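PDB 3ON5: BH1974 protein, which probably acts, like its XdhC and CoxI relatives, in the maturation of molybdenum-cofactor enzymes such as xanthine dehydrogenase. Local coordinates for residues Q128-V133 / H194-K199; F205-D210 / N233-H238; P212-F217 / S332-L337; D253-F258 / H281-K286. One frame throughout, in Å; residues are numbered along the deposited sequence. Where two conformers were deposited one is given.

Overall arrangement
Along the chain contact 1 comes first and closes before the other three open. It packs helix 124-139 on edge strand 191-196 in the central domain, and its centre lies about 26 to 32 Å from theirs. Contacts 2, 3 and 4 all belong to the Rossmann domain with its parallel sheet. Contacts 2 and 3 alternate along the chain, their centres about 15 Å apart; their first segments adjoin, the loop after strand 200-205 leading into helix 211-221. Contact 4 is nested inside the span closed by contact 3, about 23 Å away between centres. F205 touches F254 and L255, joining contacts 2 and 4. Contact 3 also borders a second subunit, linking the Rossmann core to the assembly.

Contact 1 of 4, residues Q128-V133 / H194-K199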
loop_
_atom_site.group_PDB
_atom_site.type_symbol
_atom_site.label_atom_id
_atom_site.label_comp_id
_atom_site.label_asym_id
_atom_site.label_seq_id
_atom_site.Cartn_x
_atom_site.Cartn_y
_atom_site.Cartn_z
ATOM N N GLN A 128 -17.072 17.815 21.889
ATOM C CA GLN A 128 -17.283 19.250 22.034
ATOM C C GLN A 128 -16.268 19.844 23.031
ATOM O O GLN A 128 -15.650 20.855 22.718
ATOM C CB GLN A 128 -18.724 19.493 22.491
ATOM C CG GLN A 128 -19.194 20.952 22.473
ATOM C CD GLN A 128 -20.638 21.095 22.935
ATOM O OE1 GLN A 128 -21.115 20.431 23.893
ATOM N NE2 GLN A 128 -21.343 22.006 22.280
ATOM N N HIS A 129 -16.061 19.191 24.197
ATOM C CA HIS A 129 -15.133 19.659 25.228
ATOM C C HIS A 129 -13.685 19.649 24.736
ATOM O O HIS A 129 -12.966 20.619 24.972
ATOM C CB HIS A 129 -15.239 18.831 26.505
ATOM C CG HIS A 129 -16.584 18.889 27.159
ATOM N ND1 HIS A 129 -17.206 20.102 27.438
ATOM C CD2 HIS A 129 -17.342 17.886 27.663
ATOM C CE1 HIS A 129 -18.344 19.794 28.035
ATOM N NE2 HIS A 129 -18.467 18.474 28.204
ATOM N N LEU A 130 -13.266 18.584 24.041
ATOM C CA LEU A 130 -11.909 18.463 23.504
ATOM C C LEU A 130 -11.671 19.493 22.372
ATOM O O LEU A 130 -10.556 20.000 22.237
ATOM C CB LEU A 130 -11.651 17.038 23.016
ATOM C CG LEU A 130 -11.655 15.954 24.102
ATOM C CD1 LEU A 130 -11.608 14.580 23.499
ATOM C CD2 LEU A 130 -10.538 16.159 25.129
ATOM N N LYS A 131 -12.724 19.847 21.600
ATOM C CA LYS A 131 -12.629 20.869 20.553
ATOM C C LYS A 131 -12.355 22.223 21.223
ATOM O O LYS A 131 -11.568 22.998 20.695
ATOM C CB LYS A 131 -13.903 20.892 19.685
ATOM C CG LYS A 131 -13.876 21.816 18.460
ATOM C CD LYS A 131 -14.468 23.206 18.743
ATOM C CE LYS A 131 -14.570 24.126 17.542
ATOM N NZ LYS A 131 -13.241 24.508 16.987
ATOM N N ARG A 132 -12.957 22.475 22.409
ATOM C CA ARG A 132 -12.777 23.692 23.199
ATOM C C ARG A 132 -11.360 23.727 23.783
ATOM O O ARG A 132 -10.758 24.797 23.817
ATOM C CB ARG A 132 -13.838 23.795 24.307
ATOM C CG ARG A 132 -13.936 25.187 24.924
ATOM C CD ARG A 132 -15.150 25.338 25.810
ATOM N NE ARG A 132 -15.266 26.693 26.363
ATOM C CZ ARG A 132 -16.247 27.091 27.174
ATOM N NH1 ARG A 132 -17.207 26.245 27.535
ATOM N NH2 ARG A 132 -16.274 28.338 27.631
ATOM N N VAL A 133 -10.810 22.559 24.202
ATOM C CA VAL A 133 -9.447 22.431 24.730
ATOM C C VAL A 133 -8.456 22.850 23.628
ATOM O O VAL A 133 -7.617 23.720 23.861
ATOM C CB VAL A 133 -9.160 21.009 25.254
ATOM C CG1 VAL A 133 -7.747 20.906 25.810
ATOM C CG2 VAL A 133 -10.170 20.608 26.312
ATOM N N HIS A 194 -3.917 15.541 34.020
ATOM C CA HIS A 194 -3.097 15.748 32.844
ATOM C C HIS A 194 -3.202 17.185 32.393
ATOM O O HIS A 194 -4.301 17.727 32.328
ATOM C CB HIS A 194 -3.531 14.792 31.725
ATOM C CG HIS A 194 -2.730 14.944 30.478
ATOM N ND1 HIS A 194 -1.568 14.216 30.274
ATOM C CD2 HIS A 194 -2.935 15.756 29.420
ATOM C CE1 HIS A 194 -1.110 14.603 29.097
ATOM N NE2 HIS A 194 -1.902 15.525 28.542
ATOM N N ILE A 195 -2.071 17.793 32.040
ATOM C CA ILE A 195 -2.061 19.170 31.570
ATOM C C ILE A 195 -1.904 19.177 30.081
ATOM O O ILE A 195 -0.938 18.633 29.536
ATOM C CB ILE A 195 -0.972 20.039 32.247
ATOM C CG1 ILE A 195 -1.092 19.966 33.790
ATOM C CG2 ILE A 195 -1.032 21.496 31.731
ATOM C CD1 ILE A 195 -0.039 20.654 34.562
ATOM N N TYR A 196 -2.862 19.818 29.426
ATOM C CA TYR A 196 -2.834 20.017 27.997
ATOM C C TYR A 196 -2.130 21.304 27.750
ATOM O O TYR A 196 -2.647 22.339 28.164
ATOM C CB TYR A 196 -4.248 20.005 27.413
ATOM C CG TYR A 196 -4.911 18.648 27.411
ATOM C CD1 TYR A 196 -4.704 17.745 26.361
ATOM C CD2 TYR A 196 -5.814 18.292 28.409
ATOM C CE1 TYR A 196 -5.362 16.513 26.322
ATOM C CE2 TYR A 196 -6.471 17.059 28.385
ATOM C CZ TYR A 196 -6.240 16.171 27.342
ATOM O OH TYR A 196 -6.916 14.977 27.326
ATOM N N SER A 197 -0.901 21.271 27.212
ATOM C CA SER A 197 -0.226 22.564 26.978
ATOM C C SER A 197 0.019 22.823 25.498
ATOM O O SER A 197 0.060 21.873 24.713
ATOM C CB SER A 197 1.101 22.644 27.722
ATOM O OG SER A 197 0.923 23.003 29.083
ATOM N N PRO A 198 0.199 24.093 25.062
ATOM C CA PRO A 198 0.512 24.321 23.637
ATOM C C PRO A 198 1.958 23.897 23.325
ATOM O O PRO A 198 2.751 23.601 24.230
ATOM C CB PRO A 198 0.294 25.833 23.454
ATOM C CG PRO A 198 -0.250 26.346 24.769
ATOM C CD PRO A 198 0.188 25.367 25.809
ATOM N N LYS A 199 2.297 23.844 22.043
ATOM C CA LYS A 199 3.637 23.459 21.605
ATOM C C LYS A 199 4.746 24.393 22.146
ATOM O O LYS A 199 4.569 25.605 22.255
ATOM C CB LYS A 199 3.711 23.454 20.065
ATOM C CG LYS A 199 3.063 22.265 19.416
ATOM C CD LYS A 199 3.265 22.314 17.933
ATOM C CE LYS A 199 2.793 21.056 17.254
ATOM N NZ LYS A 199 3.028 21.128 15.788
#
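V133 and Y196 carry this contact, which packs helix 124-139 against edge strand 191-196 of the four-stranded antiparallel sheet in the central domain. The V133-Y196 meeting is apolar: V133 CG1 lies 4.0 Å from Y196 CB and equally near Y196 CG, so the methyl sits at the root of the aromatic side chain and approaches the ring obliquely. V133 sends CG1 across by holding it opposite the backbone N (chi1 -179°), and the two side chains cross at about a right angle. One helical turn earlier, L130 reaches the far end of the same ring, where its CD2 comes within 4.4 Å of Y196 OH. The tyrosine is thus bracketed lengthwise by two residues from one face of the helix. All three are buried, and the packing continues outward: F160 of strand 155-161 touches L130, V133 and Y196, while L26 of helix 22-30 covers L130 and V133. Y196 itself is placed by backbone hydrogen bonding to V143 of the adjacent strand. H194, two residues back on the strand, meets the tyrosine edge to face: its CD2 stands 3.7 Å above the plane of the Y196 ring, over the centre.

Contact 2 of 4, residues F205-D210 / N233-H238; sequences FGAGPD and NQCEKH
Q234 opens the contact with the base of its side chain, whose CB lies 3.3 Å from A207 O and 4.1 Å from A207 CB. With CG opposite the carbonyl carbon (chi1 -46°) and the chain bent at chi2, the rest of the glutamine leads on past this point, so its aliphatic root does the touching and not its amide. The peptide that follows adds to the cover, Q234 O lying 3.9 Å from A207 CB. A207 belongs to the glycine-rich turn G206-A207-G208 between strand 200-205 and helix 211-221, the place where dinucleotide-binding Rossmann folds usually hold the phosphates of their cofactor; this is consistent with a nucleotide site, though binding is only inferred from the fold. G206 has phi 128° and psi 139°, a conformation suited to a residue without CB. From D229, at the end of strand 223-229, OD2 accepts a hydrogen bond from A207 N and so fixes the turn from the side of the second strand. C235 comes next: its SG approaches A207 CB to 3.9 Å. The same cysteine packs on D229 and on I246 and V248 of strand 245-248, while A207 is also touched by V227 and F240.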
loop_
_atom_site.group_PDB
_atom_site.type_symbol
_atom_site.label_atom_id
_atom_site.label_comp_id
_atom_site.label_asym_id
_atom_site.label_seq_id
_atom_site.Cartn_x
_atom_site.Cartn_y
_atom_site.Cartn_z
ATOM N N PHE A 205 17.111 31.941 14.309
ATOM C CA PHE A 205 17.708 33.094 13.652
ATOM C C PHE A 205 18.695 32.589 12.617
ATOM O O PHE A 205 19.748 32.049 12.971
ATOM C CB PHE A 205 18.367 34.035 14.660
ATOM C CG PHE A 205 17.391 34.821 15.499
ATOM C CD1 PHE A 205 16.897 36.040 15.056
ATOM C CD2 PHE A 205 16.995 34.362 16.750
ATOM C CE1 PHE A 205 16.010 36.775 15.832
ATOM C CE2 PHE A 205 16.101 35.098 17.525
ATOM C CZ PHE A 205 15.616 36.300 17.062
ATOM N N GLY A 206 18.295 32.686 11.352
ATOM C CA GLY A 206 19.080 32.229 10.219
ATOM C C GLY A 206 18.274 31.315 9.327
ATOM O O GLY A 206 17.488 30.504 9.820
ATOM N N ALA A 207 18.430 31.471 8.002
ATOM C CA ALA A 207 17.734 30.640 7.025
ATOM C C ALA A 207 18.727 30.070 5.975
ATOM O O ALA A 207 18.353 29.831 4.824
ATOM C CB ALA A 207 16.624 31.428 6.351
ATOM N N GLY A 208 19.956 29.784 6.412
ATOM C CA GLY A 208 20.980 29.161 5.579
ATOM C C GLY A 208 20.638 27.719 5.238
ATOM O O GLY A 208 19.721 27.152 5.838
ATOM N N PRO A 209 21.373 27.068 4.302
ATOM C CA PRO A 209 21.026 25.682 3.911
ATOM C C PRO A 209 21.228 24.629 5.023
ATOM O O PRO A 209 20.861 23.459 4.824
ATOM C CB PRO A 209 21.974 25.392 2.751
ATOM C CG PRO A 209 23.063 26.373 2.872
ATOM C CD PRO A 209 22.465 27.599 3.467
ATOM N N ASP A 210 21.741 25.032 6.203
ATOM C CA ASP A 210 21.927 24.133 7.346
ATOM C C ASP A 210 20.685 24.115 8.284
ATOM O O ASP A 210 20.561 23.214 9.128
ATOM C CB ASP A 210 23.178 24.535 8.148
ATOM C CG ASP A 210 23.247 25.970 8.674
ATOM O OD1 ASP A 210 22.942 26.915 7.904
ATOM O OD2 ASP A 210 23.757 26.162 9.775
ATOM N N ASN A 233 15.393 35.354 -0.473
ATOM C CA ASN A 233 15.477 34.159 -1.318
ATOM C C ASN A 233 15.932 32.948 -0.490
ATOM O O ASN A 233 15.701 31.833 -0.929
ATOM C CB ASN A 233 16.360 34.332 -2.566
ATOM C CG ASN A 233 17.853 34.424 -2.392
ATOM O OD1 ASN A 233 18.432 34.037 -1.372
ATOM N ND2 ASN A 233 18.520 34.932 -3.415
ATOM N N GLN A 234 16.447 33.121 0.729
ATOM C CA GLN A 234 16.767 31.941 1.545
ATOM C C GLN A 234 15.500 31.462 2.281
ATOM O O GLN A 234 15.467 30.334 2.793
ATOM C CB GLN A 234 17.894 32.239 2.561
ATOM C CG GLN A 234 19.126 32.983 2.044
ATOM C CD GLN A 234 19.971 32.214 1.074
ATOM O OE1 GLN A 234 19.965 30.974 1.028
ATOM N NE2 GLN A 234 20.773 32.942 0.315
ATOM N N CYS A 235 14.460 32.343 2.351
ATOM C CA CYS A 235 13.218 32.153 3.107
ATOM C C CYS A 235 12.046 31.698 2.228
ATOM O O CYS A 235 10.903 31.806 2.684
ATOM C CB CYS A 235 12.848 33.443 3.835
ATOM S SG CYS A 235 14.093 34.025 5.009
ATOM N N GLU A 236 12.288 31.148 1.025
ATOM C CA GLU A 236 11.174 30.631 0.222
ATOM C C GLU A 236 10.511 29.496 1.033
ATOM O O GLU A 236 11.227 28.755 1.718
ATOM C CB GLU A 236 11.655 30.167 -1.174
ATOM C CG GLU A 236 12.491 31.160 -1.982
ATOM C CD GLU A 236 11.803 32.409 -2.503
ATOM O OE1 GLU A 236 10.567 32.371 -2.707
ATOM O OE2 GLU A 236 12.515 33.402 -2.783
ATOM N N LYS A 237 9.155 29.396 1.021
ATOM C CA LYS A 237 8.432 28.399 1.834
ATOM C C LYS A 237 8.832 26.953 1.467
ATOM O O LYS A 237 8.841 26.098 2.356
ATOM C CB LYS A 237 6.903 28.552 1.722
ATOM C CG LYS A 237 6.130 27.694 2.728
ATOM N N HIS A 238 9.202 26.681 0.202
ATOM C CA HIS A 238 9.555 25.310 -0.183
ATOM C C HIS A 238 10.830 24.832 0.551
ATOM O O HIS A 238 10.968 23.620 0.738
ATOM C CB HIS A 238 9.713 25.141 -1.694
ATOM C CG HIS A 238 10.755 26.005 -2.313
ATOM N ND1 HIS A 238 12.070 25.582 -2.420
ATOM C CD2 HIS A 238 10.632 27.228 -2.881
ATOM C CE1 HIS A 238 12.711 26.570 -3.023
ATOM N NE2 HIS A 238 11.888 27.583 -3.322
#

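Contact 3 of 4, residues P212-F217 / S332-L337; sequences PPLVTF and SIVAQL
L214 and F217 of helix 211-221 meet I333 and V334 of helix 326-343 over two segments whose axes pass 9.9 Å apart and cross at -35°, the helices running in roughly the same direction. The side chains of L214 and I333 cross at about a right angle. L214 projects CG opposite its backbone N (chi1 174°), and chi2 of 73° then swings CD1 onto the isoleucine, 3.8 Å from I333 CG2 and 3.9 Å from I333 CB. That same methyl lies 4.2 Å from V334 CG2, so it rests between two consecutive residues of the other helix. F217 behaves differently. Its CB faces V334, with V334 CG2 at 3.6 Å, but CG stands opposite the carbonyl carbon and carries the ring off to another neighbourhood, where P213 O lies over one face near the rim. There the ring packs on A330 and I331 and meets F217 of a second subunit, the two ring planes steeply inclined. V334 likewise touches I331 of that subunit. In the Rossmann domain both helices cover the parallel sheet, L214 and I333 resting on L267 of strand 265-268. No hydrogen bond spans the segments and all four touching residues are buried, so between these segments the contact rests on apolar packing, which runs on into the subunit interface.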
loop_
_atom_site.group_PDB
_atom_site.type_symbol
_atom_site.label_atom_id
_atom_site.label_comp_id
_atom_site.label_asym_id
_atom_site.label_seq_id
_atom_site.Cartn_x
_atom_site.Cartn_y
_atom_site.Cartn_z
ATOM N N PRO A 212 17.129 24.065 7.213
ATOM C CA PRO A 212 15.984 23.189 6.890
ATOM C C PRO A 212 15.987 21.827 7.646
ATOM O O PRO A 212 14.890 21.503 8.142
ATOM C CB PRO A 212 16.131 22.980 5.383
ATOM C CG PRO A 212 16.735 24.231 4.918
ATOM C CD PRO A 212 17.757 24.550 5.967
ATOM N N PRO A 213 17.116 21.052 7.829
ATOM C CA PRO A 213 17.006 19.784 8.583
ATOM C C PRO A 213 16.601 20.003 10.041
ATOM O O PRO A 213 15.815 19.216 10.564
ATOM C CB PRO A 213 18.408 19.171 8.498
ATOM C CG PRO A 213 19.298 20.211 8.033
ATOM C CD PRO A 213 18.494 21.231 7.311
ATOM N N LEU A 214 17.100 21.077 10.679
ATOM C CA LEU A 214 16.773 21.421 12.054
ATOM C C LEU A 214 15.277 21.719 12.202
ATOM O O LEU A 214 14.678 21.287 13.184
ATOM C CB LEU A 214 17.610 22.625 12.498
ATOM C CG LEU A 214 17.301 23.213 13.856
ATOM C CD1 LEU A 214 17.784 22.319 14.961
ATOM C CD2 LEU A 214 17.928 24.545 13.977
ATOM N N VAL A 215 14.679 22.445 11.236
ATOM C CA VAL A 215 13.249 22.768 11.245
ATOM C C VAL A 215 12.460 21.449 11.166
ATOM O O VAL A 215 11.532 21.269 11.946
ATOM C CB VAL A 215 12.848 23.770 10.116
ATOM C CG1 VAL A 215 11.337 23.963 10.031
ATOM C CG2 VAL A 215 13.540 25.118 10.319
ATOM N N THR A 216 12.870 20.504 10.285
ATOM C CA THR A 216 12.197 19.220 10.114
ATOM C C THR A 216 12.282 18.379 11.399
ATOM O O THR A 216 11.263 17.890 11.876
ATOM C CB THR A 216 12.818 18.492 8.933
ATOM O OG1 THR A 216 12.514 19.231 7.763
ATOM C CG2 THR A 216 12.311 17.062 8.779
ATOM N N PHE A 217 13.477 18.203 11.947
ATOM C CA PHE A 217 13.656 17.393 13.136
ATOM C C PHE A 217 12.917 18.028 14.316
ATOM O O PHE A 217 12.205 17.318 15.003
ATOM C CB PHE A 217 15.145 17.194 13.444
ATOM C CG PHE A 217 15.971 16.515 12.362
ATOM C CD1 PHE A 217 15.386 15.632 11.465
ATOM C CD2 PHE A 217 17.351 16.669 12.318
ATOM C CE1 PHE A 217 16.156 14.981 10.491
ATOM C CE2 PHE A 217 18.119 16.021 11.341
ATOM C CZ PHE A 217 17.516 15.173 10.444
ATOM N N SER A 332 21.963 16.714 16.824
ATOM C CA SER A 332 22.684 17.114 18.030
ATOM C C SER A 332 21.916 18.196 18.800
ATOM O O SER A 332 21.794 18.106 20.021
ATOM C CB SER A 332 24.069 17.613 17.646
ATOM O OG SER A 332 24.771 18.034 18.797
ATOM N N ILE A 333 21.342 19.170 18.081
ATOM C CA ILE A 333 20.617 20.277 18.692
ATOM C C ILE A 333 19.278 19.770 19.227
ATOM O O ILE A 333 18.964 20.059 20.377
ATOM C CB ILE A 333 20.443 21.463 17.700
ATOM C CG1 ILE A 333 21.821 22.032 17.281
ATOM C CG2 ILE A 333 19.590 22.563 18.325
ATOM C CD1 ILE A 333 21.802 22.822 16.027
ATOM N N VAL A 334 18.513 19.000 18.431
ATOM C CA VAL A 334 17.198 18.483 18.847
ATOM C C VAL A 334 17.390 17.532 20.061
ATOM O O VAL A 334 16.620 17.630 21.021
ATOM C CB VAL A 334 16.421 17.816 17.695
ATOM C CG1 VAL A 334 15.044 17.394 18.164
ATOM C CG2 VAL A 334 16.265 18.785 16.532
ATOM N N ALA A 335 18.462 16.705 20.060
ATOM C CA ALA A 335 18.850 15.831 21.182
ATOM C C ALA A 335 19.031 16.657 22.465
ATOM O O ALA A 335 18.416 16.344 23.488
ATOM C CB ALA A 335 20.127 15.084 20.844
ATOM N N GLN A 336 19.786 17.773 22.370
ATOM C CA GLN A 336 20.007 18.718 23.472
ATOM C C GLN A 336 18.699 19.340 23.944
ATOM O O GLN A 336 18.513 19.509 25.142
ATOM C CB GLN A 336 20.971 19.831 23.042
ATOM C CG GLN A 336 21.483 20.697 24.192
ATOM C CD GLN A 336 22.563 21.608 23.708
ATOM O OE1 GLN A 336 22.359 22.429 22.820
ATOM N NE2 GLN A 336 23.755 21.450 24.238
ATOM N N LEU A 337 17.798 19.671 23.015
ATOM C CA LEU A 337 16.525 20.290 23.335
ATOM C C LEU A 337 15.643 19.314 24.098
ATOM O O LEU A 337 15.120 19.695 25.144
ATOM C CB LEU A 337 15.824 20.801 22.073
ATOM C CG LEU A 337 16.496 21.982 21.370
ATOM C CD1 LEU A 337 15.707 22.389 20.163
ATOM C CD2 LEU A 337 16.615 23.175 22.282
#

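Contact 4 of 4, residues D253-F258 / H281-K286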
loop_
_atom_site.group_PDB
_atom_site.type_symbol
_atom_site.label_atom_id
_atom_site.label_comp_id
_atom_site.label_asym_id
_atom_site.label_seq_id
_atom_site.Cartn_x
_atom_site.Cartn_y
_atom_site.Cartn_z
ATOM N N ASP A 253 14.667 44.339 13.733
ATOM C CA ASP A 253 13.247 44.585 13.492
ATOM C C ASP A 253 12.432 43.463 14.052
ATOM O O ASP A 253 11.403 43.716 14.650
ATOM C CB ASP A 253 12.962 44.750 12.007
ATOM C CG ASP A 253 13.478 46.032 11.430
ATOM O OD1 ASP A 253 13.260 47.091 12.053
ATOM O OD2 ASP A 253 14.010 45.995 10.306
ATOM N N PHE A 254 12.890 42.221 13.862
ATOM C CA PHE A 254 12.218 41.048 14.389
ATOM C C PHE A 254 12.074 41.150 15.903
ATOM O O PHE A 254 10.959 41.057 16.395
ATOM C CB PHE A 254 12.976 39.781 14.011
ATOM C CG PHE A 254 12.321 38.516 14.491
ATOM C CD1 PHE A 254 11.374 37.862 13.705
ATOM C CD2 PHE A 254 12.687 37.944 15.703
ATOM C CE1 PHE A 254 10.798 36.662 14.132
ATOM C CE2 PHE A 254 12.103 36.756 16.133
ATOM C CZ PHE A 254 11.177 36.109 15.337
ATOM N N LEU A 255 13.181 41.415 16.618
ATOM C CA LEU A 255 13.251 41.529 18.083
ATOM C C LEU A 255 12.369 42.675 18.596
ATOM O O LEU A 255 11.785 42.566 19.679
ATOM C CB LEU A 255 14.700 41.732 18.542
ATOM C CG LEU A 255 15.640 40.547 18.274
ATOM C CD1 LEU A 255 17.072 40.965 18.372
ATOM C CD2 LEU A 255 15.315 39.321 19.121
ATOM N N ARG A 256 12.219 43.739 17.808
ATOM C CA ARG A 256 11.327 44.837 18.173
ATOM C C ARG A 256 9.850 44.395 18.061
ATOM O O ARG A 256 9.069 44.634 18.976
ATOM C CB ARG A 256 11.575 46.072 17.286
ATOM C CG ARG A 256 10.759 47.276 17.731
ATOM C CD ARG A 256 10.780 48.473 16.790
ATOM N NE ARG A 256 9.947 48.265 15.600
ATOM C CZ ARG A 256 10.418 48.016 14.384
ATOM N NH1 ARG A 256 11.724 47.995 14.159
ATOM N NH2 ARG A 256 9.581 47.842 13.367
ATOM N N LYS A 257 9.493 43.732 16.953
ATOM C CA LYS A 257 8.138 43.377 16.598
ATOM C C LYS A 257 7.674 42.050 17.233
ATOM O O LYS A 257 6.596 42.042 17.814
ATOM C CB LYS A 257 8.018 43.302 15.066
ATOM C CG LYS A 257 8.114 44.697 14.412
ATOM C CD LYS A 257 8.683 44.729 12.961
ATOM C CE LYS A 257 7.829 44.232 11.818
ATOM N NZ LYS A 257 8.490 44.467 10.503
ATOM N N PHE A 258 8.446 40.948 17.120
ATOM C CA PHE A 258 8.053 39.615 17.614
ATOM C C PHE A 258 8.436 39.429 19.084
ATOM O O PHE A 258 9.611 39.488 19.444
ATOM C CB PHE A 258 8.706 38.525 16.756
ATOM C CG PHE A 258 8.267 37.090 16.996
ATOM C CD1 PHE A 258 8.820 36.339 18.033
ATOM C CD2 PHE A 258 7.426 36.438 16.088
ATOM C CE1 PHE A 258 8.462 35.003 18.214
ATOM C CE2 PHE A 258 7.075 35.102 16.268
ATOM C CZ PHE A 258 7.585 34.399 17.334
ATOM N N HIS A 281 22.989 40.170 22.302
ATOM C CA HIS A 281 22.999 41.348 23.168
ATOM C C HIS A 281 21.596 41.766 23.552
ATOM O O HIS A 281 21.415 42.266 24.653
ATOM C CB HIS A 281 23.721 42.507 22.492
ATOM C CG HIS A 281 25.219 42.396 22.566
ATOM N ND1 HIS A 281 26.003 43.444 23.019
ATOM C CD2 HIS A 281 26.021 41.330 22.339
ATOM C CE1 HIS A 281 27.253 42.998 22.997
ATOM N NE2 HIS A 281 27.311 41.731 22.600
ATOM N N PHE A 282 20.598 41.528 22.683
ATOM C CA PHE A 282 19.212 41.879 22.967
ATOM C C PHE A 282 18.626 40.923 24.002
ATOM O O PHE A 282 17.946 41.366 24.924
ATOM C CB PHE A 282 18.369 41.869 21.676
ATOM C CG PHE A 282 16.903 42.157 21.884
ATOM C CD1 PHE A 282 16.012 41.133 22.204
ATOM C CD2 PHE A 282 16.404 43.447 21.747
ATOM C CE1 PHE A 282 14.652 41.406 22.418
ATOM C CE2 PHE A 282 15.046 43.717 21.957
ATOM C CZ PHE A 282 14.183 42.699 22.302
ATOM N N LEU A 283 18.873 39.611 23.821
ATOM C CA LEU A 283 18.360 38.519 24.642
ATOM C C LEU A 283 19.106 38.344 25.963
ATOM O O LEU A 283 18.706 37.488 26.750
ATOM C CB LEU A 283 18.476 37.212 23.854
ATOM C CG LEU A 283 17.731 37.101 22.528
ATOM C CD1 LEU A 283 18.048 35.790 21.864
ATOM C CD2 LEU A 283 16.235 37.249 22.696
ATOM N N LEU A 284 20.180 39.130 26.209
ATOM C CA LEU A 284 21.015 39.006 27.400
ATOM C C LEU A 284 20.245 39.105 28.709
ATOM O O LEU A 284 20.294 38.149 29.484
ATOM C CB LEU A 284 22.126 40.054 27.442
ATOM C CG LEU A 284 23.392 39.752 26.674
ATOM C CD1 LEU A 284 24.346 40.873 26.809
ATOM C CD2 LEU A 284 24.080 38.501 27.202
ATOM N N GLU A 285 19.591 40.232 28.998
ATOM C CA GLU A 285 18.935 40.363 30.298
ATOM C C GLU A 285 17.578 39.667 30.301
ATOM O O GLU A 285 17.046 39.430 31.392
ATOM C CB GLU A 285 18.780 41.839 30.703
ATOM C CG GLU A 285 20.077 42.543 31.091
ATOM C CD GLU A 285 20.580 42.355 32.510
ATOM O OE1 GLU A 285 19.897 41.681 33.316
ATOM O OE2 GLU A 285 21.640 42.939 32.831
ATOM N N LYS A 286 17.026 39.341 29.093
ATOM C CA LYS A 286 15.741 38.658 28.934
ATOM C C LYS A 286 15.845 37.242 29.517
ATOM O O LYS A 286 16.745 36.496 29.122
ATOM C CB LYS A 286 15.321 38.614 27.437
ATOM C CG LYS A 286 15.184 39.963 26.693
ATOM C CD LYS A 286 13.916 40.767 27.031
ATOM C CE LYS A 286 13.784 42.063 26.259
ATOM N NZ LYS A 286 14.863 43.035 26.587
#
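L255 sets its CB over one face of the F282 ring, and this CH-pi contact is the tight part of the pairing between helices 251-257 and 273-283. L255 CB stands 3.7 Å from the centroid of the F282 ring and only 3° off its normal, close to dead centre. The two side chains slide past each other in opposite directions: the leucine extends toward the root of the phenylalanine, bringing L255 CD1 to 3.7 Å from F282 CB, while the ring reaches back to the leucine backbone, with F282 CZ 3.6 Å from L255 O. F282 lays its ring there by holding CG opposite its backbone N (chi1 177°). At the ring's CD1 corner, L255 CD2 touches F282 CD1 at 3.6 Å, and it meets L283 CD2 more loosely at 4.2 Å; L283 CD2 also borders the F282 ring at its edge, in plane.

The outer side is different in kind. L255 and L283 are buried, but F282 is exposed, and R256 points away from the contact. R256 NH1 instead forms a salt bridge back to D253 OD1, 2.8 Å long with an N-H...O angle of 154°. D253 OD1 accepts through its anti lone pair and lies close to the plane of the R256 guanidinium; the bridge stays within its own helix and does not tie the two together.

In the Rossmann domain, helix 251-257 lies in the crossover from strand 245-248 to strand 265-268, and helix 273-283 connects strand 265-268 to strand 290-293. L255 continues inward onto F205 of strand 200-205, beside F254, which packs on I203, V226 and I247.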